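Local coordinates for packaging enzyme P4 (Pseudomonas phage phi13, PDB 4BLP), which probably hydrolyses NTPs as a hexameric RecA-like helicase motor that packages RNA into the viral procapsid, at residues D[98-112]-D[193-205]. Sequence-based numbering, arbitrary orientation.
Sequences WFVANRELIRAVVFV and LTEMLAVALLLAT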
loop_
_atom_site.group_PDB
_atom_site.type_symbol
_atom_site.label_atom_id
_atom_site.label_comp_id
_atom_site.label_asym_id
_atom_site.label_seq_id
_atom_site.Cartn_x
_atom_site.Cartn_y
_atom_site.Cartn_z
ATOM N N TRP D 98 -1.908 -41.504 -16.852
ATOM C CA TRP D 98 -1.846 -41.516 -15.376
ATOM C C TRP D 98 -2.098 -40.118 -14.791
ATOM O O TRP D 98 -2.910 -39.977 -13.860
ATOM C CB TRP D 98 -0.509 -42.119 -14.855
ATOM C CG TRP D 98 -0.525 -42.339 -13.370
ATOM C CD1 TRP D 98 -0.942 -43.458 -12.706
ATOM C CD2 TRP D 98 -0.214 -41.361 -12.365
ATOM N NE1 TRP D 98 -0.836 -43.259 -11.335
ATOM C CE2 TRP D 98 -0.396 -41.976 -11.106
ATOM C CE3 TRP D 98 0.300 -40.054 -12.409
ATOM C CZ2 TRP D 98 -0.156 -41.299 -9.899
ATOM C CZ3 TRP D 98 0.568 -39.393 -11.213
ATOM C CH2 TRP D 98 0.315 -40.009 -9.977
ATOM N N PHE D 99 -1.416 -39.079 -15.322
ATOM C CA PHE D 99 -1.605 -37.751 -14.783
ATOM C C PHE D 99 -3.047 -37.239 -14.970
ATOM O O PHE D 99 -3.614 -36.663 -14.050
ATOM C CB PHE D 99 -0.609 -36.772 -15.428
ATOM C CG PHE D 99 0.723 -36.909 -14.736
ATOM C CD1 PHE D 99 0.937 -36.323 -13.489
ATOM C CD2 PHE D 99 1.730 -37.699 -15.284
ATOM C CE1 PHE D 99 2.150 -36.494 -12.815
ATOM C CE2 PHE D 99 2.951 -37.867 -14.610
ATOM C CZ PHE D 99 3.134 -37.274 -13.367
ATOM N N VAL D 100 -3.630 -37.455 -16.140
ATOM C CA VAL D 100 -5.006 -36.973 -16.375
ATOM C C VAL D 100 -6.008 -37.745 -15.467
ATOM O O VAL D 100 -6.800 -37.135 -14.746
ATOM C CB VAL D 100 -5.362 -37.137 -17.871
ATOM C CG1 VAL D 100 -6.814 -36.744 -18.124
ATOM C CG2 VAL D 100 -4.422 -36.326 -18.761
ATOM N N ALA D 101 -5.893 -39.079 -15.436
ATOM C CA ALA D 101 -6.810 -39.936 -14.660
ATOM C C ALA D 101 -6.768 -39.677 -13.142
ATOM O O ALA D 101 -7.795 -39.848 -12.464
ATOM C CB ALA D 101 -6.504 -41.413 -14.922
ATOM N N ASN D 102 -5.577 -39.334 -12.607
ATOM C CA ASN D 102 -5.404 -39.157 -11.165
ATOM C C ASN D 102 -5.386 -37.686 -10.773
ATOM O O ASN D 102 -4.976 -37.386 -9.665
ATOM C CB ASN D 102 -4.091 -39.871 -10.705
ATOM C CG ASN D 102 -4.204 -41.362 -10.805
ATOM O OD1 ASN D 102 -4.890 -42.010 -10.008
ATOM N ND2 ASN D 102 -3.723 -41.936 -11.921
ATOM N N ARG D 103 -5.858 -36.784 -11.627
ATOM C CA ARG D 103 -5.792 -35.317 -11.363
ATOM C C ARG D 103 -6.388 -34.947 -9.977
ATOM O O ARG D 103 -5.779 -34.123 -9.261
ATOM C CB ARG D 103 -6.426 -34.515 -12.502
ATOM C CG ARG D 103 -7.926 -34.754 -12.658
ATOM C CD ARG D 103 -8.451 -34.179 -13.965
ATOM N NE ARG D 103 -9.898 -34.360 -14.094
ATOM C CZ ARG D 103 -10.475 -35.519 -14.396
ATOM N NH1 ARG D 103 -9.735 -36.622 -14.550
ATOM N NH2 ARG D 103 -11.798 -35.600 -14.501
ATOM N N GLU D 104 -7.500 -35.592 -9.563
ATOM C CA GLU D 104 -8.100 -35.264 -8.252
ATOM C C GLU D 104 -7.223 -35.675 -7.097
ATOM O O GLU D 104 -7.020 -34.848 -6.206
ATOM C CB GLU D 104 -9.497 -35.901 -8.066
ATOM C CG GLU D 104 -10.552 -35.255 -8.932
ATOM C CD GLU D 104 -10.785 -33.777 -8.681
ATOM O OE1 GLU D 104 -10.809 -33.349 -7.503
ATOM O OE2 GLU D 104 -10.867 -33.035 -9.680
ATOM N N LEU D 105 -6.667 -36.934 -7.072
ATOM C CA LEU D 105 -5.783 -37.354 -5.990
ATOM C C LEU D 105 -4.540 -36.521 -5.927
ATOM O O LEU D 105 -3.975 -36.319 -4.855
ATOM C CB LEU D 105 -5.324 -38.844 -6.163
ATOM C CG LEU D 105 -6.315 -39.954 -6.045
ATOM C CD1 LEU D 105 -5.606 -41.284 -6.221
ATOM C CD2 LEU D 105 -7.068 -39.921 -4.712
ATOM N N ILE D 106 -4.045 -36.075 -7.106
ATOM C CA ILE D 106 -2.784 -35.315 -7.123
ATOM C C ILE D 106 -2.909 -33.993 -6.321
ATOM O O ILE D 106 -1.898 -33.492 -5.822
ATOM C CB ILE D 106 -2.366 -35.102 -8.599
ATOM C CG1 ILE D 106 -1.854 -36.473 -9.167
ATOM C CG2 ILE D 106 -1.289 -33.998 -8.774
ATOM C CD1 ILE D 106 -1.816 -36.531 -10.764
ATOM N N ARG D 107 -4.125 -33.489 -6.110
ATOM C CA ARG D 107 -4.309 -32.278 -5.265
ATOM C C ARG D 107 -3.819 -32.524 -3.825
ATOM O O ARG D 107 -3.494 -31.576 -3.127
ATOM C CB ARG D 107 -5.798 -31.904 -5.226
ATOM C CG ARG D 107 -6.398 -31.559 -6.605
ATOM C CD ARG D 107 -7.917 -31.415 -6.453
ATOM N NE ARG D 107 -8.606 -31.361 -7.738
ATOM C CZ ARG D 107 -8.785 -30.253 -8.446
ATOM N NH1 ARG D 107 -8.332 -29.087 -7.997
ATOM N NH2 ARG D 107 -9.419 -30.299 -9.609
ATOM N N ALA D 108 -3.809 -33.815 -3.386
ATOM C CA ALA D 108 -3.358 -34.182 -2.038
ATOM C C ALA D 108 -1.839 -34.065 -1.839
ATOM O O ALA D 108 -1.358 -34.046 -0.689
ATOM C CB ALA D 108 -3.784 -35.616 -1.743
ATOM N N VAL D 109 -1.071 -34.072 -2.942
ATOM C CA VAL D 109 0.393 -34.106 -2.867
ATOM C C VAL D 109 0.947 -32.730 -2.460
ATOM O O VAL D 109 1.826 -32.670 -1.626
ATOM C CB VAL D 109 1.025 -34.590 -4.204
ATOM C CG1 VAL D 109 2.574 -34.560 -4.127
ATOM C CG2 VAL D 109 0.533 -35.995 -4.567
ATOM N N VAL D 110 0.486 -31.650 -3.135
ATOM C CA VAL D 110 0.900 -30.270 -2.796
ATOM C C VAL D 110 -0.373 -29.475 -2.801
ATOM O O VAL D 110 -1.138 -29.552 -3.788
ATOM C CB VAL D 110 1.942 -29.653 -3.769
ATOM C CG1 VAL D 110 2.230 -28.178 -3.410
ATOM C CG2 VAL D 110 3.237 -30.472 -3.800
ATOM N N PHE D 111 -0.630 -28.736 -1.736
ATOM C CA PHE D 111 -1.862 -27.955 -1.694
ATOM C C PHE D 111 -1.693 -26.737 -0.832
ATOM O O PHE D 111 -0.789 -26.686 0.027
ATOM C CB PHE D 111 -3.045 -28.818 -1.153
ATOM C CG PHE D 111 -2.835 -29.382 0.252
ATOM C CD1 PHE D 111 -2.173 -30.600 0.443
ATOM C CD2 PHE D 111 -3.260 -28.674 1.372
ATOM C CE1 PHE D 111 -1.952 -31.108 1.735
ATOM C CE2 PHE D 111 -3.021 -29.158 2.665
ATOM C CZ PHE D 111 -2.372 -30.384 2.841
ATOM N N VAL D 112 -2.575 -25.762 -1.046
ATOM C CA VAL D 112 -2.654 -24.615 -0.136
ATOM C C VAL D 112 -3.530 -25.030 1.067
ATOM O O VAL D 112 -4.729 -25.333 0.877
ATOM C CB VAL D 112 -3.244 -23.363 -0.835
ATOM C CG1 VAL D 112 -3.375 -22.194 0.176
ATOM C CG2 VAL D 112 -2.355 -22.960 -2.014
ATOM N N LEU D 193 0.481 -23.164 -9.419
ATOM C CA LEU D 193 1.721 -23.496 -8.697
ATOM C C LEU D 193 1.627 -24.872 -7.989
ATOM O O LEU D 193 2.601 -25.627 -8.003
ATOM C CB LEU D 193 1.965 -22.365 -7.681
ATOM C CG LEU D 193 3.061 -22.647 -6.626
ATOM C CD1 LEU D 193 4.467 -22.646 -7.287
ATOM C CD2 LEU D 193 2.981 -21.570 -5.535
ATOM N N THR D 194 0.463 -25.200 -7.365
ATOM C CA THR D 194 0.382 -26.471 -6.644
ATOM C C THR D 194 0.439 -27.647 -7.600
ATOM O O THR D 194 1.132 -28.633 -7.302
ATOM C CB THR D 194 -0.884 -26.568 -5.753
ATOM O OG1 THR D 194 -2.071 -26.569 -6.560
ATOM C CG2 THR D 194 -0.950 -25.436 -4.721
ATOM N N GLU D 195 -0.273 -27.554 -8.742
ATOM C CA GLU D 195 -0.233 -28.655 -9.711
ATOM C C GLU D 195 1.199 -28.792 -10.265
ATOM O O GLU D 195 1.688 -29.903 -10.440
ATOM C CB GLU D 195 -1.241 -28.385 -10.857
ATOM C CG GLU D 195 -1.316 -29.554 -11.822
ATOM C CD GLU D 195 -2.221 -29.299 -13.022
ATOM O OE1 GLU D 195 -2.570 -28.124 -13.293
ATOM O OE2 GLU D 195 -2.529 -30.287 -13.722
ATOM N N MET D 196 1.828 -27.676 -10.599
ATOM C CA MET D 196 3.204 -27.707 -11.123
ATOM C C MET D 196 4.128 -28.435 -10.141
ATOM O O MET D 196 4.827 -29.357 -10.555
ATOM C CB MET D 196 3.697 -26.264 -11.356
ATOM C CG MET D 196 5.121 -26.188 -11.969
ATOM S SD MET D 196 6.465 -26.467 -10.762
ATOM C CE MET D 196 6.264 -24.971 -9.749
ATOM N N LEU D 197 4.103 -28.062 -8.852
ATOM C CA LEU D 197 4.998 -28.681 -7.877
ATOM C C LEU D 197 4.677 -30.154 -7.643
ATOM O O LEU D 197 5.593 -30.947 -7.546
ATOM C CB LEU D 197 4.980 -27.933 -6.544
ATOM C CG LEU D 197 6.110 -28.311 -5.566
ATOM C CD1 LEU D 197 7.543 -28.211 -6.180
ATOM C CD2 LEU D 197 6.036 -27.447 -4.336
ATOM N N ALA D 198 3.397 -30.506 -7.512
ATOM C CA ALA D 198 3.015 -31.894 -7.266
ATOM C C ALA D 198 3.466 -32.771 -8.439
ATOM O O ALA D 198 4.072 -33.832 -8.222
ATOM C CB ALA D 198 1.496 -31.991 -7.058
ATOM N N VAL D 199 3.185 -32.324 -9.678
ATOM C CA VAL D 199 3.545 -33.104 -10.878
ATOM C C VAL D 199 5.079 -33.253 -10.938
ATOM O O VAL D 199 5.578 -34.352 -11.210
ATOM C CB VAL D 199 2.956 -32.454 -12.164
ATOM C CG1 VAL D 199 3.533 -33.073 -13.435
ATOM C CG2 VAL D 199 1.439 -32.617 -12.157
ATOM N N ALA D 200 5.806 -32.161 -10.684
ATOM C CA ALA D 200 7.283 -32.203 -10.669
ATOM C C ALA D 200 7.805 -33.188 -9.634
ATOM O O ALA D 200 8.689 -34.009 -9.949
ATOM C CB ALA D 200 7.846 -30.800 -10.393
ATOM N N LEU D 201 7.304 -33.095 -8.393
ATOM C CA LEU D 201 7.768 -33.999 -7.317
ATOM C C LEU D 201 7.414 -35.451 -7.629
ATOM O O LEU D 201 8.212 -36.346 -7.348
ATOM C CB LEU D 201 7.163 -33.590 -5.965
ATOM C CG LEU D 201 7.668 -32.203 -5.476
ATOM C CD1 LEU D 201 6.958 -31.814 -4.165
ATOM C CD2 LEU D 201 9.230 -32.260 -5.258
ATOM N N LEU D 202 6.219 -35.697 -8.194
ATOM C CA LEU D 202 5.835 -37.078 -8.550
ATOM C C LEU D 202 6.764 -37.663 -9.617
ATOM O O LEU D 202 7.266 -38.792 -9.459
ATOM C CB LEU D 202 4.370 -37.116 -9.022
ATOM C CG LEU D 202 3.343 -37.035 -7.884
ATOM C CD1 LEU D 202 1.943 -36.570 -8.454
ATOM C CD2 LEU D 202 3.211 -38.386 -7.207
ATOM N N LEU D 203 7.011 -36.915 -10.681
ATOM C CA LEU D 203 7.894 -37.358 -11.756
ATOM C C LEU D 203 9.326 -37.570 -11.256
ATOM O O LEU D 203 9.917 -38.585 -11.553
ATOM C CB LEU D 203 7.895 -36.324 -12.880
ATOM C CG LEU D 203 6.622 -36.332 -13.738
ATOM C CD1 LEU D 203 6.537 -35.057 -14.509
ATOM C CD2 LEU D 203 6.566 -37.595 -14.687
ATOM N N ALA D 204 9.866 -36.635 -10.466
ATOM C CA ALA D 204 11.240 -36.780 -9.957
ATOM C C ALA D 204 11.343 -37.977 -9.001
ATOM O O ALA D 204 12.322 -38.745 -9.055
ATOM C CB ALA D 204 11.667 -35.485 -9.267
ATOM N N THR D 205 10.319 -38.178 -8.150
ATOM C CA THR D 205 10.302 -39.313 -7.208
ATOM C C THR D 205 10.257 -40.628 -8.004
ATOM O O THR D 205 10.864 -41.641 -7.570
ATOM C CB THR D 205 9.124 -39.167 -6.218
ATOM O OG1 THR D 205 9.338 -37.958 -5.459
ATOM C CG2 THR D 205 9.013 -40.341 -5.219
HETATM O O HOH W 1 -3.950 -28.669 -4.606
#
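F99 and V110 bury more surface against helix 193-205 than any other residue of 98-112, one near each end of this apolar seam. The helix belongs to the RecA-like P-loop NTPase fold and lies against the central, largely parallel sheet, where V199 and L203 touch strand 170-173; residues 98-112 pack along it, with helix 79-91 adding L85 against L202. The F99 ring is set obliquely to V199 and L203 and touches both, its CE1 3.7 Å from V199 CG1 and its CE2 3.6 Å from L203 CD2. W98 CE3 lies over the centre of one F99 face, which probably helps hold the ring's tilt. L202 CD1 touches W98, I106 and V109: this methyl meets the indole at its edge, near CH2, and I106 CG1 at 3.9 Å. One turn back, the small A198 lets the chain come close, and its CB touches I106 CG2 at 3.8 Å and V109 CB. The two V110 methyls divide the work: CG1 stands opposite the backbone N (chi1 175°) and reaches L197 CD2, while CG2 settles over A198 N and against L201 CD1. At the helix's N-terminal end polar atoms join in: T194 OG1 is hydrogen-bonded to D192, and a water donates to V110 O at 3.1 Å and, weakly, to T194 OG1 at 3.4 Å.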